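PDB 4QGR: DegT/DnrJ/EryC1/StrS aminotransferase from Brucella abortus 2308, which binds pyridoxal phosphate and probably acts as a transaminase. Local coordinates for residues 172-184 with 287-299. Numbering follows the deposited sequence.
With PLP (pyridoxal-5'-phosphate), chain E.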
ATOM      1  N   ALA A 172       9.093  13.381   1.375  1.00 10.50           N
ATOM      2  CA  ALA A 172       7.662  13.372   1.089  1.00 10.56           C
ATOM      3  C   ALA A 172       7.233  14.732   0.595  1.00 11.36           C
ATOM      4  O   ALA A 172       6.357  14.825  -0.279  1.00 11.46           O
ATOM      5  CB  ALA A 172       6.859  13.012   2.327  1.00 10.95           C
ATOM      6  N   GLN A 173       7.791  15.791   1.158  1.00 11.35           N
ATOM      7  CA  GLN A 173       7.258  17.122   0.914  1.00 11.85           C
ATOM      8  C   GLN A 173       8.158  17.953   0.062  1.00 11.68           C
ATOM      9  O   GLN A 173       7.886  19.150  -0.122  1.00 11.44           O
ATOM     10  CB  GLN A 173       7.022  17.841   2.248  1.00 12.23           C
ATOM     11  CG  GLN A 173       5.908  17.227   3.079  1.00 12.71           C
ATOM     12  CD  GLN A 173       5.707  17.895   4.439  1.00 12.67           C
ATOM     13  OE1 GLN A 173       5.930  19.098   4.624  1.00 13.24           O
ATOM     14  NE2 GLN A 173       5.256  17.116   5.387  1.00 13.75           N
ATOM     15  N   SER A 174       9.249  17.382  -0.463  1.00 11.66           N
ATOM     16  CA  SER A 174      10.294  18.254  -1.013  1.00 11.43           C
ATOM     17  C   SER A 174      10.722  17.956  -2.451  1.00 11.42           C
ATOM     18  O   SER A 174      11.762  18.422  -2.874  1.00 11.49           O
ATOM     19  CB  SER A 174      11.525  18.195  -0.131  1.00 11.19           C
ATOM     20  OG  SER A 174      11.996  16.875  -0.026  1.00 11.36           O
ATOM     21  N   ILE A 175       9.938  17.210  -3.222  1.00 11.86           N
ATOM     22  CA  ILE A 175      10.311  17.013  -4.652  1.00 12.71           C
ATOM     23  C   ILE A 175      10.199  18.343  -5.413  1.00 13.34           C
ATOM     24  O   ILE A 175       9.160  19.001  -5.376  1.00 13.89           O
ATOM     25  CB  ILE A 175       9.544  15.837  -5.302  1.00 13.29           C
ATOM     26  CG1 ILE A 175       9.855  14.533  -4.571  1.00 13.42           C
ATOM     27  CG2 ILE A 175       9.898  15.714  -6.794  1.00 13.77           C
ATOM     28  CD1 ILE A 175      11.311  14.155  -4.499  1.00 14.07           C
ATOM     29  N   GLY A 176      11.302  18.768  -6.048  1.00 14.49           N
ATOM     30  CA  GLY A 176      11.409  20.094  -6.634  1.00 14.57           C
ATOM     31  C   GLY A 176      12.307  20.989  -5.862  1.00 15.10           C
ATOM     32  O   GLY A 176      12.812  21.974  -6.414  1.00 15.60           O
ATOM     33  N   GLY A 177      12.524  20.664  -4.571  1.00 14.43           N
ATOM     34  CA  GLY A 177      13.443  21.406  -3.744  1.00 15.08           C
ATOM     35  C   GLY A 177      14.891  21.028  -4.037  1.00 16.00           C
ATOM     36  O   GLY A 177      15.171  19.951  -4.579  1.00 15.89           O
ATOM     37  N   LYS A 178      15.793  21.943  -3.709  1.00 17.36           N
ATOM     38  CA  LYS A 178      17.203  21.675  -3.831  1.00 18.30           C
ATOM     39  C   LYS A 178      18.053  22.517  -2.909  1.00 18.21           C
ATOM     40  O   LYS A 178      17.627  23.539  -2.413  1.00 16.61           O
ATOM     41  CB  LYS A 178      17.649  21.828  -5.283  1.00 21.13           C
ATOM     42  CG  LYS A 178      17.365  23.161  -5.883  1.00 22.02           C
ATOM     43  CD  LYS A 178      18.026  23.256  -7.251  1.00 26.15           C
ATOM     44  CE  LYS A 178      17.069  23.837  -8.253  1.00 28.65           C
ATOM     45  NZ  LYS A 178      17.742  24.182  -9.557  1.00 31.65           N
ATOM     46  N   ARG A 179      19.264  22.029  -2.663  1.00 19.88           N
ATOM     47  CA  ARG A 179      20.203  22.653  -1.716  1.00 22.35           C
ATOM     48  C   ARG A 179      21.577  22.470  -2.367  1.00 23.36           C
ATOM     49  O   ARG A 179      21.975  21.342  -2.677  1.00 22.23           O
ATOM     50  CB  ARG A 179      20.095  21.980  -0.351  1.00 23.54           C
ATOM     51  CG  ARG A 179      21.288  22.102   0.603  1.00 26.92           C
ATOM     52  CD  ARG A 179      21.103  21.125   1.773  1.00 30.31           C
ATOM     53  NE  ARG A 179      22.264  21.013   2.654  1.00 32.44           N
ATOM     54  CZ  ARG A 179      22.442  21.708   3.771  1.00 34.27           C
ATOM     55  NH1 ARG A 179      21.538  22.598   4.167  1.00 34.36           N
ATOM     56  NH2 ARG A 179      23.565  21.527   4.480  1.00 36.42           N
ATOM     57  N   ASP A 180      22.223  23.601  -2.639  1.00 25.46           N
ATOM     58  CA  ASP A 180      23.515  23.676  -3.334  1.00 28.74           C
ATOM     59  C   ASP A 180      23.603  22.725  -4.527  1.00 28.23           C
ATOM     60  O   ASP A 180      24.529  21.925  -4.642  1.00 28.52           O
ATOM     61  CB  ASP A 180      24.647  23.456  -2.335  1.00 30.36           C
ATOM     62  CG  ASP A 180      24.559  24.420  -1.154  1.00 32.44           C
ATOM     63  OD1 ASP A 180      24.324  25.625  -1.386  1.00 33.22           O
ATOM     64  OD2 ASP A 180      24.663  23.958   0.005  1.00 36.24           O
ATOM     65  N   ASN A 181      22.605  22.819  -5.398  1.00 28.51           N
ATOM     66  CA  ASN A 181      22.558  22.053  -6.640  1.00 29.41           C
ATOM     67  C   ASN A 181      22.404  20.550  -6.483  1.00 25.35           C
ATOM     68  O   ASN A 181      22.652  19.822  -7.415  1.00 26.11           O
ATOM     69  CB  ASN A 181      23.785  22.373  -7.541  1.00 34.24           C
ATOM     70  CG  ASN A 181      23.627  23.682  -8.256  1.00 39.23           C
ATOM     71  OD1 ASN A 181      24.462  24.582  -8.131  1.00 44.52           O
ATOM     72  ND2 ASN A 181      22.524  23.819  -8.983  1.00 42.33           N
ATOM     73  N   VAL A 182      21.991  20.079  -5.313  1.00 20.84           N
ATOM     74  CA  VAL A 182      21.641  18.697  -5.172  1.00 19.70           C
ATOM     75  C   VAL A 182      20.133  18.696  -4.942  1.00 17.54           C
ATOM     76  O   VAL A 182      19.635  19.473  -4.153  1.00 16.78           O
ATOM     77  CB  VAL A 182      22.388  18.050  -4.011  1.00 20.34           C
ATOM     78  CG1 VAL A 182      21.896  16.626  -3.826  1.00 21.10           C
ATOM     79  CG2 VAL A 182      23.897  18.062  -4.321  1.00 22.30           C
ATOM     80  N   MET A 183      19.420  17.902  -5.724  1.00 16.61           N
ATOM     81  CA  MET A 183      17.955  17.861  -5.596  1.00 15.93           C
ATOM     82  C   MET A 183      17.528  17.058  -4.365  1.00 14.86           C
ATOM     83  O   MET A 183      18.015  15.949  -4.121  1.00 13.39           O
ATOM     84  CB  MET A 183      17.355  17.184  -6.831  1.00 16.69           C
ATOM     85  CG  MET A 183      17.640  17.900  -8.152  1.00 17.57           C
ATOM     86  SD  MET A 183      16.919  19.550  -8.301  1.00 18.79           S
ATOM     87  CE  MET A 183      15.242  19.127  -8.734  1.00 18.34           C
ATOM     88  N   CYS A 184      16.502  17.544  -3.667  1.00 14.56           N
ATOM     89  CA  CYS A 184      15.866  16.765  -2.639  1.00 13.84           C
ATOM     90  C   CYS A 184      15.395  15.453  -3.236  1.00 13.51           C
ATOM     91  O   CYS A 184      14.831  15.406  -4.327  1.00 13.09           O
ATOM     92  CB  CYS A 184      14.693  17.508  -2.029  1.00 13.77           C
ATOM     93  SG  CYS A 184      15.186  18.947  -1.033  1.00 14.33           S
ATOM     94  N   LEU A 287      14.250  31.687   2.995  1.00 25.96           N
ATOM     95  CA  LEU A 287      14.920  30.717   2.161  1.00 26.97           C
ATOM     96  C   LEU A 287      16.395  30.979   2.318  1.00 26.71           C
ATOM     97  O   LEU A 287      16.868  32.025   1.924  1.00 26.25           O
ATOM     98  CB  LEU A 287      14.574  30.913   0.697  1.00 27.76           C
ATOM     99  CG  LEU A 287      13.506  30.061   0.079  1.00 29.14           C
ATOM    100  CD1 LEU A 287      13.400  30.487  -1.379  1.00 31.13           C
ATOM    101  CD2 LEU A 287      13.816  28.560   0.220  1.00 28.53           C
ATOM    102  N   PRO A 288      17.123  30.038   2.910  1.00 25.46           N
ATOM    103  CA  PRO A 288      18.567  30.274   3.012  1.00 25.36           C
ATOM    104  C   PRO A 288      19.237  30.309   1.636  1.00 25.04           C
ATOM    105  O   PRO A 288      18.764  29.678   0.697  1.00 23.27           O
ATOM    106  CB  PRO A 288      19.076  29.087   3.835  1.00 25.07           C
ATOM    107  CG  PRO A 288      17.870  28.471   4.442  1.00 25.72           C
ATOM    108  CD  PRO A 288      16.719  28.771   3.533  1.00 25.04           C
ATOM    109  N   ALA A 289      20.318  31.087   1.523  1.00 24.91           N
ATOM    110  CA  ALA A 289      21.126  31.128   0.296  1.00 24.42           C
ATOM    111  C   ALA A 289      21.349  29.713  -0.240  1.00 22.24           C
ATOM    112  O   ALA A 289      21.560  28.839   0.556  1.00 22.00           O
ATOM    113  CB  ALA A 289      22.480  31.784   0.596  1.00 24.76           C
ATOM    114  N   GLY A 290      21.329  29.519  -1.560  1.00 21.22           N
ATOM    115  CA  GLY A 290      21.619  28.235  -2.168  1.00 20.96           C
ATOM    116  C   GLY A 290      20.482  27.213  -2.133  1.00 20.71           C
ATOM    117  O   GLY A 290      20.651  26.090  -2.617  1.00 20.92           O
ATOM    118  N   ASN A 291      19.334  27.579  -1.560  1.00 18.99           N
ATOM    119  CA  ASN A 291      18.201  26.670  -1.467  1.00 18.25           C
ATOM    120  C   ASN A 291      17.047  27.107  -2.321  1.00 17.51           C
ATOM    121  O   ASN A 291      16.773  28.301  -2.466  1.00 19.11           O
ATOM    122  CB  ASN A 291      17.677  26.539  -0.019  1.00 18.76           C
ATOM    123  CG  ASN A 291      18.586  25.664   0.854  1.00 19.06           C
ATOM    124  OD1 ASN A 291      18.308  24.504   1.138  1.00 18.32           O
ATOM    125  ND2 ASN A 291      19.705  26.232   1.246  1.00 20.62           N
ATOM    126  N   ARG A 292      16.364  26.115  -2.859  1.00 16.56           N
ATOM    127  CA  ARG A 292      14.986  26.249  -3.322  1.00 15.94           C
ATOM    128  C   ARG A 292      14.148  25.255  -2.535  1.00 15.38           C
ATOM    129  O   ARG A 292      14.510  24.087  -2.426  1.00 15.21           O
ATOM    130  CB  ARG A 292      14.901  25.995  -4.829  1.00 16.49           C
ATOM    131  CG  ARG A 292      13.519  26.291  -5.393  1.00 16.25           C
ATOM    132  CD  ARG A 292      13.462  26.066  -6.912  1.00 17.15           C
ATOM    133  NE  ARG A 292      13.419  24.663  -7.338  1.00 16.48           N
ATOM    134  CZ  ARG A 292      13.524  24.251  -8.610  1.00 16.74           C
ATOM    135  NH1 ARG A 292      13.670  25.127  -9.598  1.00 18.17           N
ATOM    136  NH2 ARG A 292      13.463  22.952  -8.901  1.00 16.69           N
ATOM    137  N   SER A 293      13.067  25.743  -1.912  1.00 14.88           N
ATOM    138  CA  SER A 293      12.118  24.862  -1.244  1.00 14.00           C
ATOM    139  C   SER A 293      11.037  24.397  -2.229  1.00 14.02           C
ATOM    140  O   SER A 293      10.671  25.129  -3.173  1.00 13.82           O
ATOM    141  CB  SER A 293      11.434  25.616  -0.079  1.00 13.86           C
ATOM    142  OG  SER A 293      10.450  24.763   0.511  1.00 12.38           O
ATOM    143  N   ALA A 294      10.528  23.173  -2.039  1.00 13.65           N
ATOM    144  CA  ALA A 294       9.356  22.752  -2.764  1.00 13.57           C
ATOM    145  C   ALA A 294       8.089  23.463  -2.268  1.00 13.66           C
ATOM    146  O   ALA A 294       7.087  23.435  -2.967  1.00 12.91           O
ATOM    147  CB  ALA A 294       9.164  21.263  -2.676  1.00 13.20           C
ATOM    148  N   TRP A 295       8.149  24.150  -1.112  1.00 13.79           N
ATOM    149  CA  TRP A 295       6.950  24.841  -0.566  1.00 14.25           C
ATOM    150  C   TRP A 295       5.730  23.945  -0.563  1.00 13.89           C
ATOM    151  O   TRP A 295       4.647  24.365  -0.957  1.00 14.62           O
ATOM    152  CB  TRP A 295       6.660  26.140  -1.319  1.00 14.99           C
ATOM    153  CG  TRP A 295       7.815  27.128  -1.150  1.00 15.10           C
ATOM    154  CD1 TRP A 295       8.711  27.505  -2.097  1.00 15.68           C
ATOM    155  CD2 TRP A 295       8.181  27.785   0.042  1.00 15.15           C
ATOM    156  NE1 TRP A 295       9.623  28.383  -1.569  1.00 16.66           N
ATOM    157  CE2 TRP A 295       9.310  28.569  -0.243  1.00 15.96           C
ATOM    158  CE3 TRP A 295       7.630  27.842   1.329  1.00 15.10           C
ATOM    159  CZ2 TRP A 295       9.922  29.367   0.709  1.00 16.64           C
ATOM    160  CZ3 TRP A 295       8.285  28.625   2.298  1.00 15.78           C
ATOM    161  CH2 TRP A 295       9.391  29.382   1.977  1.00 15.93           C
ATOM    162  N   ALA A 296       5.876  22.724  -0.069  1.00 12.77           N
ATOM    163  CA  ALA A 296       4.716  21.909   0.193  1.00 12.40           C
ATOM    164  C   ALA A 296       3.727  22.653   1.062  1.00 12.44           C
ATOM    165  O   ALA A 296       2.510  22.505   0.904  1.00 12.99           O
ATOM    166  CB  ALA A 296       5.139  20.625   0.846  1.00 12.52           C
ATOM    167  N   GLN A 297       4.245  23.444   2.007  1.00 12.59           N
ATOM    168  CA  GLN A 297       3.443  24.379   2.792  1.00 12.41           C
ATOM    169  C   GLN A 297       4.238  25.675   2.960  1.00 12.86           C
ATOM    170  O   GLN A 297       5.494  25.655   2.987  1.00 12.95           O
ATOM    171  CB  GLN A 297       3.127  23.846   4.218  1.00 12.78           C
ATOM    172  CG  GLN A 297       2.479  22.466   4.212  1.00 13.60           C
ATOM    173  CD  GLN A 297       1.091  22.414   3.651  1.00 14.37           C
ATOM    174  OE1 GLN A 297       0.424  23.442   3.549  1.00 15.75           O
ATOM    175  NE2 GLN A 297       0.612  21.178   3.330  1.00 13.95           N
ATOM    176  N   TYR A 298       3.507  26.770   3.152  1.00 12.68           N
ATOM    177  CA  TYR A 298       4.082  28.087   3.427  1.00 12.86           C
ATOM    178  C   TYR A 298       3.674  28.394   4.864  1.00 13.07           C
ATOM    179  O   TYR A 298       2.511  28.691   5.140  1.00 12.86           O
ATOM    180  CB  TYR A 298       3.583  29.146   2.463  1.00 13.52           C
ATOM    181  CG  TYR A 298       4.201  30.499   2.802  1.00 13.55           C
ATOM    182  CD1 TYR A 298       3.597  31.344   3.741  1.00 14.51           C
ATOM    183  CD2 TYR A 298       5.429  30.851   2.312  1.00 13.69           C
ATOM    184  CE1 TYR A 298       4.196  32.568   4.107  1.00 14.74           C
ATOM    185  CE2 TYR A 298       6.040  32.066   2.683  1.00 14.47           C
ATOM    186  CZ  TYR A 298       5.423  32.895   3.601  1.00 14.88           C
ATOM    187  OH  TYR A 298       6.000  34.104   3.972  1.00 16.56           O
ATOM    188  N   SER A 299       4.620  28.216   5.785  1.00 13.29           N
ATOM    189  CA  SER A 299       4.335  28.213   7.202  1.00 13.08           C
ATOM    190  C   SER A 299       4.959  29.408   7.926  1.00 13.82           C
ATOM    191  O   SER A 299       6.198  29.569   7.919  1.00 14.48           O
ATOM    192  CB  SER A 299       4.830  26.916   7.818  1.00 13.06           C
ATOM    193  OG  SER A 299       4.134  25.774   7.282  1.00 12.12           O
TER
HETATM  194  N1  PLP E 403       6.522  11.689   5.402  1.00 12.49           N
HETATM  195  C2  PLP E 403       6.094  12.964   5.452  1.00 13.44           C
HETATM  196  C2A PLP E 403       6.987  14.084   5.930  1.00 13.83           C
HETATM  197  C3  PLP E 403       4.733  13.269   4.931  1.00 14.24           C
HETATM  198  O3  PLP E 403       4.324  14.532   4.927  1.00 13.36           O
HETATM  199  C4  PLP E 403       3.863  12.132   4.525  1.00 15.06           C
HETATM  200  C4A PLP E 403       2.514  12.198   3.922  1.00 20.41           C
HETATM  201  O4A PLP E 403       2.199  13.057   3.123  1.00 26.40           O
HETATM  202  C5  PLP E 403       4.464  10.792   4.542  1.00 14.25           C
HETATM  203  C6  PLP E 403       5.780  10.649   4.988  1.00 12.83           C
HETATM  204  C5A PLP E 403       3.660   9.582   4.118  1.00 12.98           C
HETATM  205  O4P PLP E 403       3.346   9.600   2.719  1.00 13.74           O
HETATM  206  P   PLP E 403       1.983   8.937   2.181  1.00 13.40           P
HETATM  207  O1P PLP E 403       2.125   8.803   0.666  1.00 12.60           O
HETATM  208  O2P PLP E 403       1.769   7.642   2.923  1.00 12.87           O
HETATM  209  O3P PLP E 403       0.954  10.019   2.545  1.00 13.95           O
HETATM  210  O   HOH W   1      18.731  23.534   3.491  1.00 27.73           O
HETATM  211  O   HOH W   2      22.299  25.038   2.298  1.00 36.89           O
HETATM  212  O   HOH W   3      20.664  24.914  -5.302  1.00 35.12           O
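Arg292 reaches Gly176 side-on and holds its carbonyl with two nitrogens. Arg292 NE lies 2.9 Å from Gly176 O. Arg292 NH2 is 2.8 Å from the same Gly176 O. Gly176 O sits in the guanidinium plane, and NH2 uses a carbonyl lone pair. The bend at chi3 (75°) swings the guanidinium across to Gly176, in the type II turn from Ser174 to Gly177. Lys178 CE covers one guanidinium face, 3.6 Å from Arg292 CZ. NH1 of Arg292 also forms a salt bridge with Glu261, which probably offsets the nearby Lys178 charge.

Behind these side chains, Lys178 and Arg292 form an antiparallel hydrogen-bonded pair, with Lys178 N 2.8 Å from Arg292 O. Residues 291-292 thus add an edge strand to the hairpin of 178-179 and 182-183. Just past the strand ends, Asp180 N bonds to Gly290 O, 2.9 Å away, and so joins the two turns. On the other face, Arg179 and Asn291 run side by side. A water links Arg179 NH1 to Asn291 OD1.

Toward the cofactor, two alanines pack closely. Ala294 CB rests 3.5 Å from Ile175 O, a buried carbonyl with no polar partner in the model. Ala296 CB lies 3.6 Å from Gln173 CB. Beyond CG the Gln173 chain is extended (chi2 177°), and NE2 donates to PLP O3 at 2.8 Å (165°). Phe147 N and Tyr323 OH bond the OE1 and NE2 ends of this amide, which should fix its rotation.

The contact therefore ties a small three-stranded antiparallel sheet to the PLP pocket. The Gln173 amide, donating to the PLP phenolic oxygen, would be expected to stabilise negative charge there.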